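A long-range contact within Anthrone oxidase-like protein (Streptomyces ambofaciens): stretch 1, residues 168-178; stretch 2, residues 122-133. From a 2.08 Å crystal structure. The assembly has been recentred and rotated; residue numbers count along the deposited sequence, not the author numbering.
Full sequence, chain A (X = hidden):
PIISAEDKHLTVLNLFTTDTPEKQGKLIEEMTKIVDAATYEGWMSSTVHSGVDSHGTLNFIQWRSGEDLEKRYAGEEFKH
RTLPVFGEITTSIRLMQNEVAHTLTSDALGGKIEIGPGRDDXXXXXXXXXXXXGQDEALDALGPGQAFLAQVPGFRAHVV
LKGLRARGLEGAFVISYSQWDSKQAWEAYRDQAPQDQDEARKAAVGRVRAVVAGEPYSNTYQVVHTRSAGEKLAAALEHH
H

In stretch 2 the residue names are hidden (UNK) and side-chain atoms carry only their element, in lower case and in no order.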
# COMPACT_ATOMS: atom_id res chain seq x y z
N GLY A 168 5.73 5.67 13.23
CA GLY A 168 6.60 6.41 12.33
C GLY A 168 5.84 7.47 11.56
O GLY A 168 6.41 8.14 10.71
N LEU A 169 4.56 7.62 11.86
CA LEU A 169 3.74 8.64 11.21
C LEU A 169 2.69 9.11 12.23
O LEU A 169 2.01 8.29 12.84
CB LEU A 169 3.07 8.08 9.95
CG LEU A 169 2.12 8.94 9.11
CD1 LEU A 169 1.56 8.15 7.95
CD2 LEU A 169 0.97 9.48 9.95
N GLU A 170 2.58 10.42 12.42
CA GLU A 170 1.60 10.95 13.36
C GLU A 170 0.52 11.76 12.66
O GLU A 170 0.74 12.29 11.58
CB GLU A 170 2.28 11.78 14.45
CG GLU A 170 2.54 10.98 15.73
CD GLU A 170 1.27 10.37 16.32
OE1 GLU A 170 0.15 10.75 15.89
OE2 GLU A 170 1.39 9.51 17.23
N GLY A 171 -0.64 11.85 13.29
CA GLY A 171 -1.74 12.62 12.74
C GLY A 171 -2.61 11.74 11.87
O GLY A 171 -2.34 10.54 11.74
N ALA A 172 -3.63 12.33 11.28
CA ALA A 172 -4.56 11.59 10.43
C ALA A 172 -3.95 11.36 9.06
O ALA A 172 -3.17 12.18 8.57
CB ALA A 172 -5.87 12.34 10.31
N PHE A 173 -4.31 10.25 8.42
CA PHE A 173 -3.81 9.99 7.08
C PHE A 173 -4.75 9.08 6.29
O PHE A 173 -5.55 8.33 6.86
CB PHE A 173 -2.39 9.40 7.13
CG PHE A 173 -2.33 8.04 7.73
CD1 PHE A 173 -2.29 7.87 9.11
CD2 PHE A 173 -2.31 6.92 6.92
CE1 PHE A 173 -2.23 6.60 9.68
CE2 PHE A 173 -2.25 5.64 7.47
CZ PHE A 173 -2.22 5.48 8.85
N VAL A 174 -4.69 9.18 4.96
CA VAL A 174 -5.45 8.28 4.10
C VAL A 174 -4.53 7.83 3.00
O VAL A 174 -3.47 8.43 2.79
CB VAL A 174 -6.69 8.93 3.48
CG1 VAL A 174 -7.61 9.45 4.57
CG2 VAL A 174 -6.29 10.05 2.54
N ILE A 175 -4.91 6.77 2.30
CA ILE A 175 -4.02 6.18 1.32
C ILE A 175 -4.77 5.87 0.06
O ILE A 175 -5.92 5.42 0.11
CB ILE A 175 -3.37 4.88 1.86
CG1 ILE A 175 -2.29 5.22 2.88
CG2 ILE A 175 -2.81 4.02 0.71
CD1 ILE A 175 -1.79 4.02 3.67
N SER A 176 -4.12 6.15 -1.06
CA SER A 176 -4.63 5.80 -2.37
C SER A 176 -3.73 4.71 -2.95
O SER A 176 -2.52 4.90 -3.07
CB SER A 176 -4.55 7.04 -3.28
OG SER A 176 -4.92 6.69 -4.60
N TYR A 177 -4.31 3.58 -3.32
CA TYR A 177 -3.53 2.46 -3.87
C TYR A 177 -4.23 1.99 -5.14
O TYR A 177 -5.34 1.48 -5.09
CB TYR A 177 -3.47 1.32 -2.83
CG TYR A 177 -2.77 0.05 -3.25
CD1 TYR A 177 -3.41 -0.90 -4.02
CD2 TYR A 177 -1.46 -0.22 -2.85
CE1 TYR A 177 -2.77 -2.09 -4.40
CE2 TYR A 177 -0.81 -1.38 -3.21
CZ TYR A 177 -1.47 -2.32 -3.99
OH TYR A 177 -0.82 -3.48 -4.34
N SER A 178 -3.59 2.22 -6.29
CA SER A 178 -4.20 1.90 -7.58
C SER A 178 -3.36 0.96 -8.46
O SER A 178 -2.13 0.90 -8.33
CB SER A 178 -4.59 3.17 -8.35
OG SER A 178 -3.49 4.03 -8.63
N UNK A 122 1.05 -2.48 -12.67
CA UNK A 122 1.85 -1.30 -12.31
C UNK A 122 1.13 -0.60 -11.15
O UNK A 122 -0.02 -0.16 -11.29
c UNK A 122 2.06 -0.35 -13.49
c UNK A 122 5.07 2.62 -12.70
c UNK A 122 3.12 0.71 -13.23
c UNK A 122 3.73 2.97 -12.61
c UNK A 122 4.47 0.39 -13.29
c UNK A 122 2.76 2.01 -12.87
o UNK A 122 6.06 3.55 -12.44
c UNK A 122 5.44 1.34 -13.03
N UNK A 123 1.78 -0.54 -10.00
CA UNK A 123 1.09 -0.17 -8.77
C UNK A 123 1.49 1.22 -8.32
O UNK A 123 2.68 1.55 -8.24
o UNK A 123 0.76 -2.47 -8.06
c UNK A 123 0.68 -0.78 -6.32
c UNK A 123 1.33 -1.21 -7.65
N UNK A 124 0.49 2.03 -8.03
CA UNK A 124 0.69 3.44 -7.72
C UNK A 124 0.18 3.76 -6.31
O UNK A 124 -0.96 3.45 -5.97
c UNK A 124 0.19 5.82 -8.47
c UNK A 124 0.52 3.99 -10.16
c UNK A 124 -0.01 4.33 -8.78
N UNK A 125 1.03 4.36 -5.49
CA UNK A 125 0.78 4.51 -4.06
C UNK A 125 1.01 5.94 -3.58
O UNK A 125 2.01 6.58 -3.95
c UNK A 125 0.59 3.20 -1.09
c UNK A 125 0.55 3.33 0.29
c UNK A 125 2.65 4.46 0.23
c UNK A 125 1.58 3.97 0.95
c UNK A 125 1.66 3.70 -1.81
c UNK A 125 1.71 3.55 -3.29
c UNK A 125 2.69 4.33 -1.13
N UNK A 126 0.09 6.45 -2.77
CA UNK A 126 0.24 7.74 -2.12
C UNK A 126 -0.36 7.69 -0.73
O UNK A 126 -1.49 7.24 -0.55
c UNK A 126 -0.21 10.23 -2.19
c UNK A 126 -0.46 8.89 -2.89
o UNK A 126 0.06 8.97 -4.22
N UNK A 127 0.39 8.16 0.26
CA UNK A 127 -0.16 8.36 1.59
C UNK A 127 -0.27 9.86 1.82
O UNK A 127 0.73 10.58 1.71
c UNK A 127 2.16 8.05 2.51
c UNK A 127 0.22 8.14 4.08
c UNK A 127 0.70 7.70 2.69
N UNK A 128 -1.49 10.32 2.09
CA UNK A 128 -1.76 11.74 2.32
C UNK A 128 -1.95 12.01 3.80
O UNK A 128 -2.89 11.48 4.40
c UNK A 128 -2.89 12.85 -0.79
c UNK A 128 -3.61 10.65 -0.26
c UNK A 128 -3.02 12.57 -2.13
c UNK A 128 -3.74 10.36 -1.61
c UNK A 128 -3.06 12.20 1.64
c UNK A 128 -3.16 11.88 0.17
c UNK A 128 -3.45 11.33 -2.55
N UNK A 129 -1.08 12.83 4.40
CA UNK A 129 -1.45 13.33 5.73
C UNK A 129 -2.59 14.33 5.53
O UNK A 129 -2.52 15.15 4.61
c UNK A 129 0.54 14.42 4.97
c UNK A 129 0.20 13.38 3.92
c UNK A 129 -0.17 14.04 6.21
N UNK A 130 -3.63 14.24 6.35
CA UNK A 130 -4.78 15.15 6.21
C UNK A 130 -5.13 15.77 7.55
O UNK A 130 -4.68 15.31 8.61
c UNK A 130 -6.02 14.40 5.69
c UNK A 130 -6.39 13.29 6.64
c UNK A 130 -5.75 13.84 4.27
N UNK A 131 -5.92 16.84 7.52
CA UNK A 131 -6.40 17.44 8.74
C UNK A 131 -7.39 16.47 9.34
O UNK A 131 -8.08 15.75 8.62
c UNK A 131 -6.12 19.78 7.82
o UNK A 131 -8.21 18.58 7.61
c UNK A 131 -7.09 18.79 8.48
N UNK A 132 -7.44 16.43 10.68
CA UNK A 132 -8.43 15.59 11.36
C UNK A 132 -9.82 16.03 10.95
O UNK A 132 -10.70 15.20 10.70
c UNK A 132 -6.79 16.46 12.89
c UNK A 132 -6.62 17.20 11.61
c UNK A 132 -8.18 15.89 12.84
N UNK A 133 -10.01 17.34 10.84
CA UNK A 133 -11.28 17.88 10.37
C UNK A 133 -11.63 17.37 8.96
O UNK A 133 -12.79 17.06 8.67
n UNK A 133 -14.89 20.00 10.95
c UNK A 133 -13.59 20.03 11.25
c UNK A 133 -11.26 19.42 10.39
c UNK A 133 -12.61 20.08 10.07
o UNK A 133 -13.18 20.05 12.41
O HOH W 1 -0.94 -4.19 -7.03
O HOH W 2 -2.86 5.65 -6.31

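Position 122 carries one carbon leading to a six-carbon ring that bears an oxygen. Its CB points away from stretch 1, and the phenolic oxygen identifies Tyr122. At 123 one carbon holds an oxygen and a carbon, the threonine branch; the terminal carbon lies 3.5 Å from Tyr177 CE2. In Thr123 this carbon is CG2, and OG1 reaches water 1 at 2.6 Å, which also lies 2.8 Å from Tyr177 OH, so the water joins two hydroxyls.

Position 124 has three carbons forked at CB, which sits 3.5 Å from Ser178 OG: Val124. Position 125 is a six-carbon ring on one carbon, with no oxygen, packed against Ile175 and Tyr177, hence Phe125. Its CE1 packs 3.5 Å from Ile175 CG2, while its CD1 lies 4.4 Å from Tyr177 CD2, near the plane of the tyrosine ring and at its edge.

At 126 a carbon again carries one oxygen and one carbon, and the side chain makes no close contact with stretch 1; this is Thr126, whose pairing with Ser176 is through backbone. Position 127 is another three-carbon fork, packed against Ile175, Phe173 and Leu169: Val127. Its CB is 3.9 Å from Ile175 CG1, and its CG2 is 4.0 Å from Phe173 CD2 and 4.1 Å from Leu169 CD1, an apolar cluster.

Position 128 shows an unsubstituted six-carbon ring on one carbon, touching Val174 and Ser176: Phe128. Val174 CG2 lies 3.9 Å from its CD1, and Ser176 CB meets the ring edge 3.8 Å from CE1. At 129 three carbons close onto the backbone N, and the residue faces Phe173, giving Pro129; without an amide hydrogen it cannot donate, and it occupies a non-hydrogen-bonded site.

Position 130 is a three-carbon fork against Ala172 and Val174: Val130, with CG2 3.8 Å from Ala172 CB and CG1 4.2 Å from Val174 CG2. Position 131 has an oxygen and a carbon on one carbon and points away: Thr131. Position 132 closes three carbons onto N, and its CA is 4.3 Å from Ala172 CB: Pro132. At 133 three carbons end in one oxygen and one nitrogen, out of reach: Gln133.

The contact is an antiparallel strand pair, its directions 151° apart, burying 780 Å². Reciprocal bonds fix the register: Val124 N to Ser178 O and Ser178 N to Val124 O, both 2.9 Å; Phe128 N to Val174 O, 2.8 Å, and Val174 N to Phe128 O, 3.0 Å. Alternation then sends Phe173, Ile175, Tyr177, Phe125 and Val127 to one face, and Val174, Ser176, Ser178, Val124 and Phe128 to the other, where water 2 links Val124 O with both serine hydroxyls.

Stretch 2 (122-133) YTVFTVFPVTPQ
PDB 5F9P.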